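Local coordinates for cell division control protein 13 (Saccharomyces cerevisiae, PDB 4HCE), which takes part in telomere maintenance in yeast, with an OB2 domain whose dimerization is required for productive binding of Stn1, at residues Met26-Phe31 / Asn35-Cys40; Glu77-Leu82 / Ser90-Leu95; Lys43-Gln48 / Lys56-Gly61; Trp110-Asp113 / Gly119-Val122. All blocks are in the same frame, centred on the assembly; numbering follows the deposited sequence.

Contact 1. Residues Met26-Phe31 / Asn35-Cys40; sequences MNPPQF and NEFKYC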
loop_
_atom_site.group_PDB
_atom_site.type_symbol
_atom_site.label_atom_id
_atom_site.label_comp_id
_atom_site.label_asym_id
_atom_site.label_seq_id
_atom_site.Cartn_x
_atom_site.Cartn_y
_atom_site.Cartn_z
ATOM N N MET B 26 -6.271 6.185 -6.949
ATOM C CA MET B 26 -5.143 5.366 -7.313
ATOM C C MET B 26 -3.883 5.817 -6.596
ATOM O O MET B 26 -3.731 6.986 -6.224
ATOM C CB MET B 26 -4.949 5.289 -8.846
ATOM C CG MET B 26 -4.485 6.555 -9.539
ATOM S SD MET B 26 -4.496 6.460 -11.358
ATOM C CE MET B 26 -4.726 8.182 -11.731
ATOM N N ASN B 27 -3.000 4.850 -6.396
ATOM C CA ASN B 27 -1.714 5.077 -5.790
ATOM C C ASN B 27 -0.610 4.413 -6.626
ATOM O O ASN B 27 -0.704 3.209 -6.940
ATOM C CB ASN B 27 -1.709 4.485 -4.401
ATOM C CG ASN B 27 -0.713 5.159 -3.503
ATOM O OD1 ASN B 27 -0.974 6.252 -2.996
ATOM N ND2 ASN B 27 0.438 4.526 -3.307
ATOM N N PRO B 28 0.435 5.187 -6.983
ATOM C CA PRO B 28 0.578 6.625 -6.683
ATOM C C PRO B 28 -0.383 7.502 -7.512
ATOM O O PRO B 28 -0.692 7.157 -8.648
ATOM C CB PRO B 28 2.042 6.919 -7.058
ATOM C CG PRO B 28 2.427 5.848 -8.018
ATOM C CD PRO B 28 1.640 4.629 -7.634
ATOM N N PRO B 29 -0.845 8.636 -6.947
ATOM C CA PRO B 29 -1.887 9.423 -7.625
ATOM C C PRO B 29 -1.373 10.227 -8.824
ATOM O O PRO B 29 -2.164 10.661 -9.663
ATOM C CB PRO B 29 -2.405 10.358 -6.523
ATOM C CG PRO B 29 -1.271 10.488 -5.553
ATOM C CD PRO B 29 -0.470 9.209 -5.634
ATOM N N GLN B 30 -0.057 10.404 -8.890
ATOM C CA GLN B 30 0.591 11.101 -9.990
ATOM C C GLN B 30 1.718 10.260 -10.590
ATOM O O GLN B 30 2.493 9.636 -9.866
ATOM C CB GLN B 30 1.184 12.416 -9.486
ATOM C CG GLN B 30 0.346 13.652 -9.724
ATOM C CD GLN B 30 1.209 14.897 -9.670
ATOM O OE1 GLN B 30 1.840 15.277 -10.665
ATOM N NE2 GLN B 30 1.277 15.519 -8.493
ATOM N N PHE B 31 1.820 10.251 -11.915
ATOM C CA PHE B 31 2.926 9.554 -12.587
ATOM C C PHE B 31 2.876 9.896 -14.057
ATOM O O PHE B 31 1.803 10.225 -14.577
ATOM C CB PHE B 31 2.898 8.019 -12.363
ATOM C CG PHE B 31 1.561 7.366 -12.660
ATOM C CD1 PHE B 31 1.249 6.921 -13.954
ATOM C CD2 PHE B 31 0.617 7.191 -11.647
ATOM C CE1 PHE B 31 0.016 6.319 -14.223
ATOM C CE2 PHE B 31 -0.610 6.584 -11.908
ATOM C CZ PHE B 31 -0.914 6.154 -13.206
ATOM N N ASN B 35 7.512 3.721 -16.831
ATOM C CA ASN B 35 8.803 3.525 -16.145
ATOM C C ASN B 35 8.733 3.703 -14.630
ATOM O O ASN B 35 9.559 3.159 -13.905
ATOM C CB ASN B 35 9.886 4.443 -16.718
ATOM C CG ASN B 35 10.151 4.189 -18.190
ATOM O OD1 ASN B 35 10.094 3.050 -18.667
ATOM N ND2 ASN B 35 10.437 5.263 -18.928
ATOM N N GLU B 36 7.735 4.461 -14.170
ATOM C CA GLU B 36 7.475 4.679 -12.745
ATOM C C GLU B 36 7.214 3.382 -12.000
ATOM O O GLU B 36 7.356 3.336 -10.777
ATOM C CB GLU B 36 6.239 5.560 -12.564
ATOM C CG GLU B 36 6.078 6.651 -13.616
ATOM C CD GLU B 36 6.758 7.939 -13.229
ATOM O OE1 GLU B 36 6.554 8.371 -12.084
ATOM O OE2 GLU B 36 7.482 8.516 -14.061
ATOM N N PHE B 37 6.818 2.344 -12.741
ATOM C CA PHE B 37 6.392 1.082 -12.159
ATOM C C PHE B 37 7.399 -0.057 -12.283
ATOM O O PHE B 37 7.023 -1.236 -12.236
ATOM C CB PHE B 37 4.987 0.704 -12.685
ATOM C CG PHE B 37 3.979 1.793 -12.454
ATOM C CD1 PHE B 37 3.469 2.023 -11.168
ATOM C CD2 PHE B 37 3.615 2.650 -13.483
ATOM C CE1 PHE B 37 2.581 3.066 -10.934
ATOM C CE2 PHE B 37 2.733 3.691 -13.252
ATOM C CZ PHE B 37 2.212 3.904 -11.978
ATOM N N LYS B 38 8.678 0.287 -12.422
ATOM C CA LYS B 38 9.709 -0.746 -12.325
ATOM C C LYS B 38 9.752 -1.314 -10.902
ATOM O O LYS B 38 9.682 -2.536 -10.726
ATOM C CB LYS B 38 11.094 -0.236 -12.740
ATOM C CG LYS B 38 12.121 -1.360 -12.868
ATOM C CD LYS B 38 13.474 -0.847 -13.332
ATOM C CE LYS B 38 14.495 -1.971 -13.392
ATOM N NZ LYS B 38 15.875 -1.413 -13.367
ATOM N N TYR B 39 9.837 -0.417 -9.915
ATOM C CA TYR B 39 9.918 -0.773 -8.485
ATOM C C TYR B 39 8.589 -0.538 -7.754
ATOM O O TYR B 39 8.150 -1.365 -6.938
ATOM C CB TYR B 39 11.022 0.041 -7.785
ATOM C CG TYR B 39 12.394 -0.096 -8.410
ATOM C CD1 TYR B 39 13.186 -1.230 -8.177
ATOM C CD2 TYR B 39 12.907 0.908 -9.232
ATOM C CE1 TYR B 39 14.451 -1.353 -8.743
ATOM C CE2 TYR B 39 14.165 0.788 -9.806
ATOM C CZ TYR B 39 14.932 -0.339 -9.556
ATOM O OH TYR B 39 16.178 -0.442 -10.127
ATOM N N CYS B 40 7.971 0.602 -8.064
ATOM C CA CYS B 40 6.681 0.982 -7.537
ATOM C C CYS B 40 5.532 0.180 -8.148
ATOM O O CYS B 40 5.615 -0.254 -9.299
ATOM C CB CYS B 40 6.435 2.451 -7.831
ATOM S SG CYS B 40 5.309 3.161 -6.630
#
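Phe31 and Phe37 make an edge-to-face aromatic pair that joins the two limbs of the loop following strand 16-27. From Phe31 CB outward, each atom has a neighbour. CB itself rests against the aliphatic part of Glu36, 3.7 Å from Glu36 CG, with Glu36 OE1 equally near. Phe31 CG lies 3.6 Å from Phe37 CZ, and Phe31 CD1 is just as close to Phe37 CE2. CD2 and CE2 also face Phe37 CZ, and CE1 faces Phe37 CE2. At the far end Phe31 CZ still sees Phe37 CZ at 4.0 Å, because Phe37 CZ stands over the centre of the Phe31 ring. The planes meet at 79°, a T-shaped stack. Phe31 reaches this position with CG between the backbone N and the carbonyl carbon (chi1 51°).

Beside the pair, Pro28, preceded by a cis peptide, brings CD to within 3.8 Å of the Phe37 ring edge at CE1. Pro28 CD also touches Cys40 SG, at 4.1 Å. That sulfur forms a disulfide with Cys40 of the second subunit, while Phe37 continues onto Leu42 and Ile75. The arrangement is an apolar loop core between the first two strands of an OB fold, here joined to the dimer interface.

Contact 2. Residues Glu77-Leu82 / Ser90-Leu95; sequences ELFGVL and SDILLL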
loop_
_atom_site.group_PDB
_atom_site.type_symbol
_atom_site.label_atom_id
_atom_site.label_comp_id
_atom_site.label_asym_id
_atom_site.label_seq_id
_atom_site.Cartn_x
_atom_site.Cartn_y
_atom_site.Cartn_z
ATOM N N GLU B 77 -1.323 -3.881 -20.771
ATOM C CA GLU B 77 -2.404 -4.682 -21.339
ATOM C C GLU B 77 -3.761 -4.018 -21.119
ATOM O O GLU B 77 -4.594 -3.969 -22.039
ATOM C CB GLU B 77 -2.400 -6.078 -20.708
ATOM C CG GLU B 77 -3.530 -6.991 -21.158
ATOM C CD GLU B 77 -3.398 -8.400 -20.588
ATOM O OE1 GLU B 77 -3.223 -8.566 -19.360
ATOM O OE2 GLU B 77 -3.464 -9.362 -21.370
ATOM N N LEU B 78 -3.961 -3.512 -19.899
ATOM C CA LEU B 78 -5.228 -2.935 -19.479
ATOM C C LEU B 78 -5.398 -1.525 -20.030
ATOM O O LEU B 78 -6.466 -1.174 -20.554
ATOM C CB LEU B 78 -5.331 -2.925 -17.928
ATOM C CG LEU B 78 -5.463 -4.281 -17.228
ATOM C CD1 LEU B 78 -5.265 -4.157 -15.722
ATOM C CD2 LEU B 78 -6.815 -4.932 -17.537
ATOM N N PHE B 79 -4.342 -0.727 -19.910
ATOM C CA PHE B 79 -4.433 0.715 -20.135
ATOM C C PHE B 79 -3.681 1.188 -21.363
ATOM O O PHE B 79 -3.941 2.274 -21.858
ATOM C CB PHE B 79 -3.919 1.488 -18.905
ATOM C CG PHE B 79 -4.658 1.174 -17.630
ATOM C CD1 PHE B 79 -6.014 1.494 -17.495
ATOM C CD2 PHE B 79 -3.999 0.571 -16.563
ATOM C CE1 PHE B 79 -6.701 1.201 -16.320
ATOM C CE2 PHE B 79 -4.674 0.265 -15.390
ATOM C CZ PHE B 79 -6.024 0.583 -15.266
ATOM N N GLY B 80 -2.736 0.383 -21.844
ATOM C CA GLY B 80 -1.914 0.779 -22.975
ATOM C C GLY B 80 -0.732 1.582 -22.498
ATOM O O GLY B 80 -0.882 2.434 -21.624
ATOM N N VAL B 81 0.435 1.320 -23.089
ATOM C CA VAL B 81 1.673 2.025 -22.744
ATOM C C VAL B 81 1.537 3.512 -23.087
ATOM O O VAL B 81 2.069 4.362 -22.376
ATOM C CB VAL B 81 2.944 1.360 -23.394
ATOM C CG1 VAL B 81 3.002 1.568 -24.913
ATOM C CG2 VAL B 81 4.232 1.835 -22.717
ATOM N N LEU B 82 0.793 3.807 -24.156
ATOM C CA LEU B 82 0.572 5.180 -24.634
ATOM C C LEU B 82 -0.303 6.023 -23.702
ATOM O O LEU B 82 -0.345 7.240 -23.833
ATOM C CB LEU B 82 -0.025 5.176 -26.056
ATOM C CG LEU B 82 0.797 4.462 -27.147
ATOM C CD1 LEU B 82 0.014 4.297 -28.453
ATOM C CD2 LEU B 82 2.089 5.212 -27.407
ATOM N N SER B 90 -6.759 8.056 -14.904
ATOM C CA SER B 90 -7.902 8.645 -14.212
ATOM C C SER B 90 -9.179 8.731 -15.095
ATOM O O SER B 90 -10.256 8.294 -14.673
ATOM C CB SER B 90 -7.537 10.025 -13.658
ATOM O OG SER B 90 -8.668 10.615 -13.068
ATOM N N ASP B 91 -9.053 9.283 -16.303
ATOM C CA ASP B 91 -10.188 9.350 -17.243
ATOM C C ASP B 91 -10.680 7.944 -17.641
ATOM O O ASP B 91 -11.882 7.710 -17.758
ATOM C CB ASP B 91 -9.817 10.118 -18.523
ATOM C CG ASP B 91 -9.451 11.585 -18.275
ATOM O OD1 ASP B 91 -9.758 12.140 -17.202
ATOM O OD2 ASP B 91 -8.837 12.198 -19.178
ATOM N N ILE B 92 -9.749 7.018 -17.862
ATOM C CA ILE B 92 -10.111 5.674 -18.282
ATOM C C ILE B 92 -10.872 4.973 -17.168
ATOM O O ILE B 92 -11.807 4.238 -17.432
ATOM C CB ILE B 92 -8.871 4.833 -18.686
ATOM C CG1 ILE B 92 -8.258 5.359 -19.995
ATOM C CG2 ILE B 92 -9.223 3.338 -18.820
ATOM C CD1 ILE B 92 -6.813 4.918 -20.185
ATOM N N LEU B 93 -10.450 5.193 -15.929
ATOM C CA LEU B 93 -11.079 4.572 -14.767
ATOM C C LEU B 93 -12.298 5.353 -14.275
ATOM O O LEU B 93 -12.961 4.938 -13.316
ATOM C CB LEU B 93 -10.065 4.452 -13.633
ATOM C CG LEU B 93 -8.923 3.485 -13.942
ATOM C CD1 LEU B 93 -7.956 3.467 -12.773
ATOM C CD2 LEU B 93 -9.477 2.102 -14.263
ATOM N N LEU B 94 -12.564 6.494 -14.905
ATOM C CA LEU B 94 -13.757 7.301 -14.616
ATOM C C LEU B 94 -13.840 7.821 -13.168
ATOM O O LEU B 94 -14.948 7.929 -12.600
ATOM C CB LEU B 94 -15.023 6.505 -14.985
ATOM C CG LEU B 94 -15.072 6.008 -16.430
ATOM C CD1 LEU B 94 -15.928 4.748 -16.533
ATOM C CD2 LEU B 94 -15.575 7.086 -17.390
ATOM N N LEU B 95 -12.681 8.150 -12.584
ATOM C CA LEU B 95 -12.623 8.647 -11.208
ATOM C C LEU B 95 -13.449 9.910 -11.006
ATOM O O LEU B 95 -13.988 10.113 -9.925
ATOM C CB LEU B 95 -11.189 8.918 -10.733
ATOM C CG LEU B 95 -10.064 7.892 -10.946
ATOM C CD1 LEU B 95 -8.796 8.321 -10.204
ATOM C CD2 LEU B 95 -10.495 6.518 -10.508
#
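Leu95 N donates to Ser90 O at 3.2 Å, closing the end of the helix that brings Ile92 and Leu93 against Phe79. A second, weak bond runs from Leu94 N to Asp91 O, and Leu94 takes a positive phi of 61°, which makes this a Schellman motif. It turns the chain away just after the two residues that carry the contact.

No hydrogen bond links the two segments; the meeting is apolar, and it takes place along the rim of the Phe79 ring. Ile92 CG2 comes to the edge, near the ring plane, 3.9 Å from Phe79 CD1. Its branch is directed there because CG2 is anti to the backbone N of Ile92. The Leu93 side chain runs at about a right angle to that of Phe79 and sets its CD2 methyl at the ring edge, 3.6 Å from Phe79 CE1 and 3.9 Å from Phe79 CZ. One ring face is met, toward its rim, by Leu78 CB of the same helix.

Replacing Phe79 with an alanine would probably open a gap beside Ile92 CG2 and Leu93 CD2, leaving both methyls without their aromatic neighbour. Phe79 also packs on Leu42, and Leu93 on Leu44 and Ile23. Two helix ends, 72-79 and 86-92, are thereby brought together against the sheet, in the helical connection between the third and fourth strands that is characteristic of the OB fold.

Contact 3. Residues Lys43-Gln48 / Lys56-Gly61; sequences KLYFTQ and KVLVPG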
loop_
_atom_site.group_PDB
_atom_site.type_symbol
_atom_site.label_atom_id
_atom_site.label_comp_id
_atom_site.label_asym_id
_atom_site.label_seq_id
_atom_site.Cartn_x
_atom_site.Cartn_y
_atom_site.Cartn_z
ATOM N N LYS B 43 -1.731 0.812 -7.562
ATOM C CA LYS B 43 -2.825 0.357 -6.713
ATOM C C LYS B 43 -4.082 1.162 -7.012
ATOM O O LYS B 43 -4.011 2.389 -7.243
ATOM C CB LYS B 43 -2.465 0.512 -5.232
ATOM C CG LYS B 43 -1.304 -0.374 -4.795
ATOM C CD LYS B 43 -0.620 0.180 -3.556
ATOM C CE LYS B 43 0.893 0.045 -3.654
ATOM N NZ LYS B 43 1.481 -1.025 -2.779
ATOM N N LEU B 44 -5.223 0.471 -7.040
ATOM C CA LEU B 44 -6.521 1.151 -7.191
ATOM C C LEU B 44 -7.358 0.991 -5.939
ATOM O O LEU B 44 -7.266 -0.034 -5.262
ATOM C CB LEU B 44 -7.282 0.621 -8.400
ATOM C CG LEU B 44 -6.519 0.607 -9.729
ATOM C CD1 LEU B 44 -7.436 -0.011 -10.778
ATOM C CD2 LEU B 44 -6.059 1.986 -10.166
ATOM N N TYR B 45 -8.168 1.991 -5.630
ATOM C CA TYR B 45 -9.086 1.903 -4.509
ATOM C C TYR B 45 -10.504 1.832 -4.998
ATOM O O TYR B 45 -10.972 2.700 -5.745
ATOM C CB TYR B 45 -8.886 3.061 -3.512
ATOM C CG TYR B 45 -7.479 3.041 -3.022
ATOM C CD1 TYR B 45 -7.038 1.986 -2.237
ATOM C CD2 TYR B 45 -6.551 4.004 -3.427
ATOM C CE1 TYR B 45 -5.738 1.896 -1.817
ATOM C CE2 TYR B 45 -5.227 3.924 -3.014
ATOM C CZ TYR B 45 -4.833 2.859 -2.214
ATOM O OH TYR B 45 -3.536 2.763 -1.768
ATOM N N PHE B 46 -11.185 0.810 -4.500
ATOM C CA PHE B 46 -12.518 0.466 -4.910
ATOM C C PHE B 46 -13.461 0.383 -3.721
ATOM O O PHE B 46 -13.113 -0.155 -2.670
ATOM C CB PHE B 46 -12.479 -0.857 -5.657
ATOM C CG PHE B 46 -13.804 -1.283 -6.194
ATOM C CD1 PHE B 46 -14.168 -1.012 -7.506
ATOM C CD2 PHE B 46 -14.670 -1.973 -5.387
ATOM C CE1 PHE B 46 -15.411 -1.410 -7.984
ATOM C CE2 PHE B 46 -15.888 -2.368 -5.852
ATOM C CZ PHE B 46 -16.260 -2.097 -7.149
ATOM N N THR B 47 -14.649 0.952 -3.893
ATOM C CA THR B 47 -15.712 0.896 -2.884
ATOM C C THR B 47 -17.110 1.107 -3.502
ATOM O O THR B 47 -17.255 1.818 -4.507
ATOM C CB THR B 47 -15.516 1.911 -1.729
ATOM O OG1 THR B 47 -16.451 1.607 -0.673
ATOM C CG2 THR B 47 -15.731 3.354 -2.196
ATOM N N GLN B 48 -18.122 0.489 -2.888
ATOM C CA GLN B 48 -19.525 0.800 -3.198
ATOM C C GLN B 48 -20.189 1.552 -2.019
ATOM O O GLN B 48 -21.397 1.791 -2.015
ATOM C CB GLN B 48 -20.288 -0.478 -3.514
ATOM C CG GLN B 48 -20.391 -1.425 -2.321
ATOM C CD GLN B 48 -21.247 -2.664 -2.582
ATOM O OE1 GLN B 48 -21.376 -3.523 -1.697
ATOM N NE2 GLN B 48 -21.850 -2.761 -3.769
ATOM N N LYS B 56 -14.626 12.100 2.451
ATOM C CA LYS B 56 -14.230 10.698 2.564
ATOM C C LYS B 56 -12.741 10.531 2.812
ATOM O O LYS B 56 -11.897 11.051 2.081
ATOM C CB LYS B 56 -14.679 9.859 1.355
ATOM C CG LYS B 56 -13.818 9.962 0.100
ATOM C CD LYS B 56 -14.058 8.769 -0.818
ATOM C CE LYS B 56 -13.698 9.066 -2.264
ATOM N NZ LYS B 56 -14.750 9.862 -2.959
ATOM N N VAL B 57 -12.440 9.837 3.897
ATOM C CA VAL B 57 -11.096 9.383 4.142
ATOM C C VAL B 57 -11.090 7.885 3.843
ATOM O O VAL B 57 -11.790 7.104 4.488
ATOM C CB VAL B 57 -10.665 9.646 5.595
ATOM C CG1 VAL B 57 -9.302 9.030 5.853
ATOM C CG2 VAL B 57 -10.683 11.145 5.912
ATOM N N LEU B 58 -10.298 7.493 2.859
ATOM C CA LEU B 58 -10.187 6.094 2.502
ATOM C C LEU B 58 -9.401 5.363 3.571
ATOM O O LEU B 58 -8.387 5.877 4.071
ATOM C CB LEU B 58 -9.482 5.943 1.153
ATOM C CG LEU B 58 -10.181 6.481 -0.093
ATOM C CD1 LEU B 58 -9.386 6.107 -1.338
ATOM C CD2 LEU B 58 -11.587 5.910 -0.139
ATOM N N VAL B 59 -9.866 4.177 3.927
ATOM C CA VAL B 59 -9.071 3.268 4.734
ATOM C C VAL B 59 -9.206 1.855 4.159
ATOM O O VAL B 59 -10.217 1.180 4.364
ATOM C CB VAL B 59 -9.276 3.475 6.285
ATOM C CG1 VAL B 59 -10.673 3.953 6.648
ATOM C CG2 VAL B 59 -8.847 2.288 7.123
ATOM N N PRO B 60 -8.217 1.457 3.325
ATOM C CA PRO B 60 -8.139 0.139 2.676
ATOM C C PRO B 60 -8.295 -0.975 3.689
ATOM O O PRO B 60 -7.630 -0.973 4.730
ATOM C CB PRO B 60 -6.723 0.101 2.103
ATOM C CG PRO B 60 -6.348 1.540 1.901
ATOM C CD PRO B 60 -7.125 2.357 2.896
ATOM N N GLY B 61 -9.198 -1.908 3.409
ATOM C CA GLY B 61 -9.436 -2.991 4.340
ATOM C C GLY B 61 -10.555 -2.732 5.315
ATOM O O GLY B 61 -10.975 -3.652 6.008
#
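Tyr45 is met by two side chains of the loop that follows its strand, Leu58 near the root and Pro60 farther along the ring. Leu58 CD1 lies 3.8 Å from Tyr45 CB and 4.0 Å from Tyr45 CG, so a single methyl serves both the start of the side chain and the adjoining ring carbon. Pro60 CG approaches Tyr45 CE1, also at 3.8 Å. Both partners come at a slant to the ring. The contact is wholly apolar and buries 162 Å² between the two segments.

Tyr45 CG stands beside its own backbone N, anti to the carbonyl carbon (chi1 -58°), which directs the ring from the strand toward the loop. Behind it, the backbone of Tyr45 is held in the sheet by hydrogen bonds to Val24 and Gly25, and the side chain also touches Asn27 and Glu66. Farther out, the second subunit completes the setting: its Met120 packs on both Tyr45 and Leu58, and Leu58 makes backbone hydrogen bonds to that chain. This is the connection between the second and third strands of an OB fold, folded back over strand 42-47 and built into the dimer interface.

Contact 4. Residues Trp110-Asp113 / Gly119-Val122; sequences WDND and GMAV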
loop_
_atom_site.group_PDB
_atom_site.type_symbol
_atom_site.label_atom_id
_atom_site.label_comp_id
_atom_site.label_asym_id
_atom_site.label_seq_id
_atom_site.Cartn_x
_atom_site.Cartn_y
_atom_site.Cartn_z
ATOM N N TRP B 110 1.732 -12.378 -3.465
ATOM C CA TRP B 110 2.480 -11.474 -4.281
ATOM C C TRP B 110 3.862 -11.452 -3.726
ATOM O O TRP B 110 4.131 -10.833 -2.694
ATOM C CB TRP B 110 1.817 -10.114 -4.240
ATOM C CG TRP B 110 2.524 -9.051 -5.034
ATOM C CD1 TRP B 110 3.149 -9.177 -6.274
ATOM C CD2 TRP B 110 2.688 -7.640 -4.663
ATOM N NE1 TRP B 110 3.682 -7.982 -6.676
ATOM C CE2 TRP B 110 3.441 -7.016 -5.757
ATOM C CE3 TRP B 110 2.304 -6.860 -3.570
ATOM C CZ2 TRP B 110 3.778 -5.665 -5.738
ATOM C CZ3 TRP B 110 2.645 -5.496 -3.565
ATOM C CH2 TRP B 110 3.363 -4.914 -4.625
ATOM N N ASP B 111 4.743 -12.186 -4.395
ATOM C CA ASP B 111 6.092 -12.389 -3.911
ATOM C C ASP B 111 7.073 -11.604 -4.777
ATOM O O ASP B 111 7.404 -11.999 -5.900
ATOM C CB ASP B 111 6.422 -13.871 -3.845
ATOM C CG ASP B 111 7.267 -14.200 -2.656
ATOM O OD1 ASP B 111 8.436 -13.794 -2.657
ATOM O OD2 ASP B 111 6.763 -14.836 -1.710
ATOM N N ASN B 112 7.521 -10.482 -4.222
ATOM C CA ASN B 112 8.041 -9.369 -5.012
ATOM C C ASN B 112 9.218 -9.653 -5.928
ATOM O O ASN B 112 9.031 -9.907 -7.121
ATOM C CB ASN B 112 8.360 -8.159 -4.119
ATOM C CG ASN B 112 7.153 -7.274 -3.868
ATOM O OD1 ASN B 112 7.115 -6.123 -4.314
ATOM N ND2 ASN B 112 6.160 -7.801 -3.153
ATOM N N ASP B 113 10.419 -9.622 -5.361
ATOM C CA ASP B 113 11.605 -9.305 -6.140
ATOM C C ASP B 113 12.627 -10.427 -6.315
ATOM O O ASP B 113 13.012 -10.738 -7.445
ATOM C CB ASP B 113 12.279 -8.074 -5.536
ATOM C CG ASP B 113 12.360 -6.928 -6.512
ATOM O OD1 ASP B 113 11.387 -6.695 -7.265
ATOM O OD2 ASP B 113 13.400 -6.249 -6.521
ATOM N N GLY B 119 6.627 -12.305 0.792
ATOM C CA GLY B 119 5.373 -12.335 0.045
ATOM C C GLY B 119 4.214 -11.862 0.907
ATOM O O GLY B 119 4.188 -12.097 2.115
ATOM N N MET B 120 3.267 -11.157 0.304
ATOM C CA MET B 120 2.055 -10.796 1.039
ATOM C C MET B 120 0.811 -11.143 0.254
ATOM O O MET B 120 0.883 -11.363 -0.947
ATOM C CB MET B 120 2.064 -9.332 1.506
ATOM C CG MET B 120 2.510 -8.311 0.489
ATOM S SD MET B 120 3.076 -6.827 1.351
ATOM C CE MET B 120 3.742 -5.908 -0.031
ATOM N N ALA B 121 -0.324 -11.239 0.937
ATOM C CA ALA B 121 -1.589 -11.513 0.240
ATOM C C ALA B 121 -2.168 -10.176 -0.169
ATOM O O ALA B 121 -2.287 -9.288 0.646
ATOM C CB ALA B 121 -2.570 -12.270 1.119
ATOM N N VAL B 122 -2.496 -10.033 -1.444
ATOM C CA VAL B 122 -3.091 -8.807 -1.945
ATOM C C VAL B 122 -4.197 -9.206 -2.909
ATOM O O VAL B 122 -4.252 -10.363 -3.357
ATOM C CB VAL B 122 -2.053 -7.920 -2.674
ATOM C CG1 VAL B 122 -0.945 -7.450 -1.717
ATOM C CG2 VAL B 122 -1.445 -8.661 -3.858
#
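Trp110 and Met120 lie side by side on one face of an antiparallel pair, their side chains pointing the same way. The indole leaves the strand with CG anti to the backbone N (chi1 179°). Met120, extended beyond CG, runs alongside until its CE methyl is 3.7 Å from Trp110 CZ3. Val122 instead crosses Trp110 at a slant, with CG2 3.6 Å from Trp110 CB and CG1 3.8 Å from Trp110 CE3. Over the centre of one indole face sits the amide nitrogen of Asn112, ND2, 3.7 Å above the plane.

Two backbone bonds fix this hydrogen-bonded pair. The bond from Trp110 N to Met120 O is 2.8 Å long and almost straight (175°). The return bond, Met120 N to Trp110 O, is longer at 3.1 Å.

In the next residue, Asp111, OD2 lies 3.4 Å from Gly119 CA, in a place where a beta carbon on Gly119 would collide with it. The same oxygen forms a salt bridge to Lys56 of the second subunit; an alanine in place of Asp111 would probably leave that lysine without its charged partner. Ala121 adds backbone hydrogen bonds to the second subunit. The arrangement is the loop end of the beta hairpin formed by the last two strands of the OB fold (the L45 connection), facing the dimer interface.

All four contacts are largely buried, but their surroundings differ. Contact 2 is internal to the chain: no other protein chain of the assembly touches it, and it joins two helix ends by hydrocarbon alone. Contacts 1, 3 and 4 all reach the second subunit. Contact 1 starts from strand 16-27 and contact 3 from its neighbour in the sheet, 42-47, and the two touch, as when Met26 CB packs on Leu44 CD2; contact 2 meets contact 3 on strand 42-47, where Leu93 packs on Leu44. Contact 4 lies farthest from contact 2, centres about 24 Å apart across the chain's centre. It alone has hydrogen bonds between its segments, whereas contact 1 has the aromatic pair.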